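PDB 5C5V: acidocalcisomal pyrophosphatase, which probably hydrolyses inorganic pyrophosphate with the help of magnesium ions, and carries an EF-hand region besides its pyrophosphatase domain. Local coordinates for residues Met40-Gly43 against Asp44-Ala47. Numbering follows the deposited sequence.
Sequences MSDG and DVKA
Met-40 packs against Val-45 where the loop after helix 26-36 turns into helix 43-53, in the helical N-terminal region, probably the EF-hand part of the chain, away from the pyrophosphatase site; an ST turn at Ser-41 shapes the entry to that helix. The contact centres on one methyl group: Val-45 CG2 lies 3.3 Å from Met-40 CB and 3.6 Å from Met-40 SD, resting along the flank of the methionine chain. Val-45 can offer this branch because CG1 is anti to the backbone N (chi1 168°), which leaves CG2 beside that N. CG1 serves the other neighbour, meeting Asp-42 OD1 at 3.7 Å in van der Waals contact. A long, unbranched methionine suits its place: extended beyond CG, it runs past Asp-44, crossing that side chain at about a right angle with SD 4.1 Å from Asp-44 CB, and touches Lys-78 and Cys-79 of helix 73-87. Lys-78 also forms a salt bridge with Asp-44 OD2, so loop and following helix are both tied to helix 73-87; near the N-terminal end of a helix, an acidic side chain probably also interacts favourably with the dipole. Farther out, the short side chain of Ser-41 reaches nearby backbone: with OG beside both the backbone N and the carbonyl carbon (chi1 70°), it accepts the N-H of Gly-43, two residues on, over 2.8 Å (OG to N) at 155°.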
loop_
_atom_site.group_PDB
_atom_site.type_symbol
_atom_site.label_atom_id
_atom_site.label_comp_id
_atom_site.label_asym_id
_atom_site.label_seq_id
_atom_site.Cartn_x
_atom_site.Cartn_y
_atom_site.Cartn_z
ATOM N N MET A 40 -52.361 -0.963 -23.740
ATOM C CA MET A 40 -53.635 -0.311 -24.009
ATOM C C MET A 40 -53.884 -0.349 -25.504
ATOM O O MET A 40 -53.062 -0.843 -26.276
ATOM C CB MET A 40 -53.620 1.145 -23.537
ATOM C CG MET A 40 -53.037 1.359 -22.141
ATOM S SD MET A 40 -53.103 3.101 -21.678
ATOM C CE MET A 40 -52.359 3.070 -20.048
ATOM N N SER A 41 -55.034 0.171 -25.907
ATOM C CA SER A 41 -55.385 0.280 -27.312
ATOM C C SER A 41 -55.114 1.692 -27.790
ATOM O O SER A 41 -54.020 2.054 -28.225
ATOM C CB SER A 41 -56.859 -0.031 -27.537
ATOM O OG SER A 41 -57.649 1.010 -26.989
ATOM N N ASP A 42 -56.178 2.477 -27.659
ATOM C CA ASP A 42 -56.236 3.884 -28.014
ATOM C C ASP A 42 -57.343 4.542 -27.208
ATOM O O ASP A 42 -57.319 5.759 -27.032
ATOM C CB ASP A 42 -56.435 4.046 -29.519
ATOM C CG ASP A 42 -55.132 3.909 -30.288
ATOM O OD1 ASP A 42 -54.069 4.229 -29.719
ATOM O OD2 ASP A 42 -55.158 3.371 -31.419
ATOM N N GLY A 43 -58.314 3.743 -26.742
ATOM C CA GLY A 43 -59.381 4.236 -25.871
ATOM C C GLY A 43 -58.850 4.934 -24.624
ATOM O O GLY A 43 -59.174 6.093 -24.372
ATOM N N ASP A 44 -58.036 4.257 -23.832
ATOM C CA ASP A 44 -57.430 4.939 -22.697
ATOM C C ASP A 44 -56.193 5.725 -23.151
ATOM O O ASP A 44 -55.757 6.638 -22.446
ATOM C CB ASP A 44 -57.110 3.984 -21.537
ATOM C CG ASP A 44 -58.377 3.368 -20.925
ATOM O OD1 ASP A 44 -59.479 3.880 -21.210
ATOM O OD2 ASP A 44 -58.274 2.420 -20.119
ATOM N N VAL A 45 -55.617 5.336 -24.295
ATOM C CA VAL A 45 -54.430 5.999 -24.868
ATOM C C VAL A 45 -54.716 7.336 -25.537
ATOM O O VAL A 45 -53.959 8.295 -25.361
ATOM C CB VAL A 45 -53.706 5.099 -25.892
ATOM C CG1 VAL A 45 -52.670 5.908 -26.688
ATOM C CG2 VAL A 45 -53.041 3.919 -25.172
ATOM N N LYS A 46 -55.792 7.394 -26.314
ATOM C CA LYS A 46 -56.177 8.629 -26.996
ATOM C C LYS A 46 -56.363 9.701 -25.933
ATOM O O LYS A 46 -55.832 10.812 -26.045
ATOM C CB LYS A 46 -57.468 8.427 -27.791
ATOM C CG LYS A 46 -57.903 9.572 -28.702
ATOM C CD LYS A 46 -59.252 9.239 -29.310
ATOM C CE LYS A 46 -59.757 10.305 -30.293
ATOM N NZ LYS A 46 -58.935 10.415 -31.535
ATOM N N ALA A 47 -57.062 9.325 -24.867
ATOM C CA ALA A 47 -57.261 10.198 -23.718
ATOM C C ALA A 47 -55.933 10.589 -23.064
ATOM O O ALA A 47 -55.840 11.632 -22.420
ATOM C CB ALA A 47 -58.176 9.522 -22.687
#